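Local coordinates for antifreeze protein (Uncultured bacterium, PDB 6EIO), which probably binds to the surface of ice crystals, through two faces of its fold, and so limits their growth, at residues Arg100-Gly110 against Gly120-Leu128. Sequence-based numbering, arbitrary orientation.
Sequences RVASDMVTISG and GLYKSTSSL
Val106 and Thr107 pair in parallel with Tyr122 and Lys123 through three backbone hydrogen bonds. Val106 N donates to Leu121 O at 3.0 Å, nearly straight (169° at the hydrogen), and Lys123 N returns a bond to Val106 O at 2.9 Å. Ile108 N meets Lys123 O at 3.1 Å from 45° above the carbonyl plane, not on a lone pair. Beyond Thr107 the register slips by two residues, the 120-128 segment taking a longer loop (Thr125-Ser127) between its two ladders, and pairing resumes where Gly110 N reaches Ser127 O at 2.8 Å in the carbonyl plane. At that loop Ser124 OG, turned anti to its own backbone nitrogen (chi1 -178°), donates to Ser126 O at 2.7 Å from above the carbonyl plane; Ile108 O lies nearby, but the angle is too poor for a bond. A water bridges Thr125 OG1 and Ser126 OG, with a weak link to Ser109 OG. On the inner side, the CD1 methyl of Ile108 packs obliquely against Tyr122 at CB and CD2, while Val106 lies alongside the same ring, whose hydroxyl binds Thr118 O. At the other end, Leu121 CD2 sits 3.9 Å from Met105 CB and also touches Arg100 O, an acceptor satisfied by Gln150 NE2; the Arg100 guanidinium is held by a salt bridge to Asp96 and by Thr26 O. Strand 120-124 pairs in turn with strand 147-151, and Gly110 also bonds to Ala129. Parallel ladders interrupted by a loop, with successive coils pairing strand on strand, are characteristic of the beta-solenoid of ice-binding-like proteins, here at its outermost coil.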
ATOM      1  N   ARG A 100       9.179  -1.239 -13.843  1.00  9.32           N
ATOM      2  CA  ARG A 100      10.527  -0.828 -13.495  1.00  9.39           C
ATOM      3  C   ARG A 100      11.483  -2.008 -13.516  1.00  8.33           C
ATOM      4  O   ARG A 100      11.141  -3.108 -13.087  1.00  7.91           O
ATOM      5  CB  ARG A 100      10.538  -0.156 -12.144  1.00 11.26           C
ATOM      6  CG  ARG A 100       9.800   1.128 -12.260  1.00 14.36           C
ATOM      7  CD  ARG A 100       9.798   1.880 -11.010  1.00 14.46           C
ATOM      8  NE  ARG A 100       9.128   3.160 -11.206  1.00 11.54           N
ATOM      9  CZ  ARG A 100       9.414   4.243 -10.502  1.00  9.00           C
ATOM     10  NH1 ARG A 100      10.355   4.195  -9.566  1.00 10.18           N
ATOM     11  NH2 ARG A 100       8.729   5.368 -10.687  1.00  8.53           N
ATOM     12  N   VAL A 101      12.689  -1.758 -14.022  1.00  9.01           N
ATOM     13  CA  VAL A 101      13.765  -2.739 -14.030  1.00  9.16           C
ATOM     14  C   VAL A 101      15.069  -2.032 -13.697  1.00  8.77           C
ATOM     15  O   VAL A 101      15.239  -0.850 -13.989  1.00  9.87           O
ATOM     16  CB  VAL A 101      13.904  -3.465 -15.390  1.00 11.93           C
ATOM     17  CG1 VAL A 101      12.713  -4.369 -15.657  1.00 14.87           C
ATOM     18  CG2 VAL A 101      14.083  -2.465 -16.530  1.00 17.90           C
ATOM     19  N   ALA A 102      16.003  -2.769 -13.106  1.00  8.89           N
ATOM     20  CA  ALA A 102      17.339  -2.265 -12.865  1.00 10.24           C
ATOM     21  C   ALA A 102      18.278  -3.449 -12.769  1.00  9.05           C
ATOM     22  O   ALA A 102      17.914  -4.508 -12.260  1.00  9.41           O
ATOM     23  CB  ALA A 102      17.405  -1.478 -11.559  1.00 12.80           C
ATOM     24  N   SER A 103      19.515  -3.249 -13.229  1.00 10.75           N
ATOM     25  CA  SER A 103      20.480  -4.347 -13.249  1.00 12.57           C
ATOM     26  C   SER A 103      20.775  -4.872 -11.849  1.00  9.93           C
ATOM     27  O   SER A 103      21.150  -6.041 -11.690  1.00 12.99           O
ATOM     28  CB  SER A 103      21.781  -3.898 -13.913  1.00 15.62           C
ATOM     29  OG  SER A 103      22.367  -2.809 -13.224  1.00 20.59           O
ATOM     30  N   ASP A 104      20.636  -4.020 -10.836  1.00  9.18           N
ATOM     31  CA  ASP A 104      20.921  -4.363  -9.452  1.00  8.67           C
ATOM     32  C   ASP A 104      19.656  -4.614  -8.622  1.00  7.68           C
ATOM     33  O   ASP A 104      19.736  -4.675  -7.392  1.00  8.42           O
ATOM     34  CB  ASP A 104      21.804  -3.290  -8.807  1.00  9.06           C
ATOM     35  CG  ASP A 104      21.190  -1.880  -8.865  1.00  9.03           C
ATOM     36  OD1 ASP A 104      20.388  -1.597  -9.770  1.00 10.00           O
ATOM     37  OD2 ASP A 104      21.509  -1.043  -8.001  1.00 13.35           O
ATOM     38  N   MET A 105      18.500  -4.794  -9.257  1.00  7.71           N
ATOM     39  CA  MET A 105      17.308  -5.090  -8.481  0.51  7.36           C
ATOM     40  C   MET A 105      17.459  -6.433  -7.776  1.00  7.14           C
ATOM     41  O   MET A 105      18.238  -7.303  -8.181  1.00  8.69           O
ATOM     42  CB  MET A 105      16.076  -5.089  -9.368  0.51  7.94           C
ATOM     43  CG  MET A 105      15.930  -6.327 -10.181  0.51  8.31           C
ATOM     44  SD  MET A 105      14.404  -6.250 -11.110  0.51  9.60           S
ATOM     45  CE  MET A 105      14.795  -5.333 -12.491  0.51  9.40           C
ATOM     46  N   VAL A 106      16.695  -6.597  -6.704  1.00  6.96           N
ATOM     47  CA  VAL A 106      16.827  -7.744  -5.824  1.00  6.70           C
ATOM     48  C   VAL A 106      15.561  -8.580  -5.856  1.00  6.83           C
ATOM     49  O   VAL A 106      14.460  -8.053  -5.675  1.00  8.00           O
ATOM     50  CB  VAL A 106      17.187  -7.269  -4.408  1.00  7.84           C
ATOM     51  CG1 VAL A 106      17.117  -8.392  -3.393  1.00  9.87           C
ATOM     52  CG2 VAL A 106      18.583  -6.662  -4.424  1.00 11.41           C
ATOM     53  N   THR A 107      15.726  -9.882  -6.025  1.00  7.75           N
ATOM     54  CA  THR A 107      14.613 -10.809  -5.913  1.00  9.46           C
ATOM     55  C   THR A 107      14.429 -11.239  -4.460  1.00 10.85           C
ATOM     56  O   THR A 107      15.382 -11.588  -3.759  1.00 12.96           O
ATOM     57  CB  THR A 107      14.814 -12.006  -6.825  1.00 14.68           C
ATOM     58  OG1 THR A 107      16.034 -12.652  -6.477  1.00 24.98           O
ATOM     59  CG2 THR A 107      14.870 -11.548  -8.248  1.00 18.20           C
ATOM     60  N   ILE A 108      13.187 -11.163  -4.005  1.00 10.03           N
ATOM     61  CA  ILE A 108      12.755 -11.612  -2.682  1.00  9.42           C
ATOM     62  C   ILE A 108      11.415 -12.284  -2.904  1.00  8.19           C
ATOM     63  O   ILE A 108      10.646 -11.833  -3.748  1.00 12.18           O
ATOM     64  CB  ILE A 108      12.549 -10.451  -1.633  1.00 10.56           C
ATOM     65  CG1 ILE A 108      11.552  -9.392  -2.143  1.00 11.38           C
ATOM     66  CG2 ILE A 108      13.874  -9.820  -1.208  1.00 13.76           C
ATOM     67  CD1 ILE A 108      11.206  -8.296  -1.123  1.00 15.89           C
ATOM     68  N   SER A 109      11.055 -13.250  -2.068  1.00  8.19           N
ATOM     69  CA  SER A 109       9.718 -13.830  -2.155  1.00  7.59           C
ATOM     70  C   SER A 109       9.397 -14.500  -0.834  1.00  7.06           C
ATOM     71  O   SER A 109      10.260 -14.693   0.021  1.00  8.40           O
ATOM     72  CB  SER A 109       9.581 -14.808  -3.313  1.00 11.68           C
ATOM     73  OG  SER A 109      10.388 -15.937  -3.057  1.00 15.67           O
ATOM     74  N   GLY A 110       8.134 -14.871  -0.685  1.00  6.74           N
ATOM     75  CA  GLY A 110       7.748 -15.598   0.493  1.00  7.15           C
ATOM     76  C   GLY A 110       7.794 -14.739   1.746  1.00  6.56           C
ATOM     77  O   GLY A 110       7.565 -13.533   1.722  1.00  6.43           O
ATOM     78  N   GLY A 120      15.577   0.779  -2.948  1.00  5.29           N
ATOM     79  CA  GLY A 120      15.702   0.263  -4.301  1.00  5.70           C
ATOM     80  C   GLY A 120      14.471  -0.490  -4.744  1.00  5.39           C
ATOM     81  O   GLY A 120      13.347  -0.180  -4.319  1.00  6.20           O
ATOM     82  N   LEU A 121      14.699  -1.447  -5.641  1.00  5.28           N
ATOM     83  CA  LEU A 121      13.671  -2.169  -6.375  1.00  5.47           C
ATOM     84  C   LEU A 121      13.769  -3.647  -6.023  1.00  5.76           C
ATOM     85  O   LEU A 121      14.862  -4.241  -6.094  1.00  6.03           O
ATOM     86  CB  LEU A 121      13.902  -1.975  -7.877  1.00  6.38           C
ATOM     87  CG  LEU A 121      12.885  -2.639  -8.810  1.00  7.07           C
ATOM     88  CD1 LEU A 121      11.476  -2.132  -8.578  1.00  9.02           C
ATOM     89  CD2 LEU A 121      13.306  -2.417 -10.253  1.00  9.49           C
ATOM     90  N   TYR A 122      12.624  -4.233  -5.682  1.00  5.83           N
ATOM     91  CA  TYR A 122      12.512  -5.625  -5.283  1.00  6.07           C
ATOM     92  C   TYR A 122      11.444  -6.292  -6.125  1.00  5.91           C
ATOM     93  O   TYR A 122      10.406  -5.678  -6.411  1.00  6.90           O
ATOM     94  CB  TYR A 122      12.108  -5.726  -3.816  1.00  5.74           C
ATOM     95  CG  TYR A 122      13.156  -5.174  -2.881  1.00  5.81           C
ATOM     96  CD1 TYR A 122      13.181  -3.821  -2.523  1.00  5.73           C
ATOM     97  CD2 TYR A 122      14.153  -5.996  -2.384  1.00  6.07           C
ATOM     98  CE1 TYR A 122      14.153  -3.318  -1.679  1.00  5.69           C
ATOM     99  CE2 TYR A 122      15.131  -5.511  -1.540  1.00  6.24           C
ATOM    100  CZ  TYR A 122      15.123  -4.171  -1.176  1.00  5.65           C
ATOM    101  OH  TYR A 122      16.102  -3.738  -0.324  1.00  6.07           O
ATOM    102  N   LYS A 123      11.675  -7.557  -6.473  1.00  5.96           N
ATOM    103  CA  LYS A 123      10.719  -8.317  -7.265  1.00  6.42           C
ATOM    104  C   LYS A 123      10.492  -9.693  -6.654  1.00  6.34           C
ATOM    105  O   LYS A 123      11.438 -10.466  -6.457  1.00  7.30           O
ATOM    106  CB  LYS A 123      11.210  -8.483  -8.700  1.00  8.17           C
ATOM    107  CG  LYS A 123      10.273  -9.278  -9.574  1.00 11.96           C
ATOM    108  CD  LYS A 123      10.772  -9.335 -11.005  1.00 15.56           C
ATOM    109  CE  LYS A 123       9.703  -9.877 -11.941  1.00 23.31           C
ATOM    110  NZ  LYS A 123       8.455  -9.048 -11.910  1.00 37.48           N
ATOM    111  N   SER A 124       9.224  -9.993  -6.403  1.00  6.06           N
ATOM    112  CA  SER A 124       8.773 -11.311  -5.975  1.00  6.63           C
ATOM    113  C   SER A 124       8.010 -11.967  -7.112  1.00  6.74           C
ATOM    114  O   SER A 124       7.020 -11.422  -7.604  1.00  7.61           O
ATOM    115  CB  SER A 124       7.870 -11.196  -4.750  1.00  7.52           C
ATOM    116  OG  SER A 124       7.467 -12.483  -4.307  1.00  9.76           O
ATOM    117  N   THR A 125       8.458 -13.150  -7.522  1.00  7.30           N
ATOM    118  CA  THR A 125       7.793 -13.896  -8.579  1.00  8.50           C
ATOM    119  C   THR A 125       6.701 -14.813  -8.040  1.00  7.63           C
ATOM    120  O   THR A 125       6.077 -15.531  -8.824  1.00 10.28           O
ATOM    121  CB  THR A 125       8.807 -14.726  -9.375  1.00 11.79           C
ATOM    122  OG1 THR A 125       9.450 -15.640  -8.484  1.00 13.84           O
ATOM    123  CG2 THR A 125       9.845 -13.830 -10.051  1.00 16.05           C
ATOM    124  N   SER A 126       6.491 -14.826  -6.730  1.00  6.71           N
ATOM    125  CA  SER A 126       5.428 -15.604  -6.102  1.00  7.05           C
ATOM    126  C   SER A 126       4.810 -14.735  -4.998  1.00  6.80           C
ATOM    127  O   SER A 126       5.002 -13.513  -4.957  1.00  8.14           O
ATOM    128  CB  SER A 126       5.993 -16.955  -5.629  1.00  7.91           C
ATOM    129  OG  SER A 126       7.074 -16.765  -4.736  1.00  8.60           O
ATOM    130  N   SER A 127       4.079 -15.352  -4.081  1.00  6.75           N
ATOM    131  CA  SER A 127       3.450 -14.569  -3.033  0.52  6.16           C
ATOM    132  C   SER A 127       4.500 -14.037  -2.060  1.00  5.84           C
ATOM    133  O   SER A 127       5.519 -14.683  -1.780  1.00  6.68           O
ATOM    134  CB  SER A 127       2.431 -15.409  -2.264  0.52  6.33           C
ATOM    135  OG  SER A 127       1.275 -15.683  -3.043  0.52  6.95           O
ATOM    136  N   LEU A 128       4.235 -12.828  -1.546  1.00  5.80           N
ATOM    137  CA  LEU A 128       5.092 -12.171  -0.573  1.00  5.41           C
ATOM    138  C   LEU A 128       4.294 -12.038   0.718  1.00  5.46           C
ATOM    139  O   LEU A 128       3.102 -11.711   0.681  1.00  6.46           O
ATOM    140  CB  LEU A 128       5.518 -10.790  -1.075  1.00  5.75           C
ATOM    141  CG  LEU A 128       6.691 -10.154  -0.330  1.00  6.05           C
ATOM    142  CD1 LEU A 128       7.982 -10.911  -0.591  1.00  7.40           C
ATOM    143  CD2 LEU A 128       6.828  -8.702  -0.753  1.00  7.63           C
TER
HETATM  144  O   HOH W   1       9.403 -17.284  -6.104  1.00 15.01           O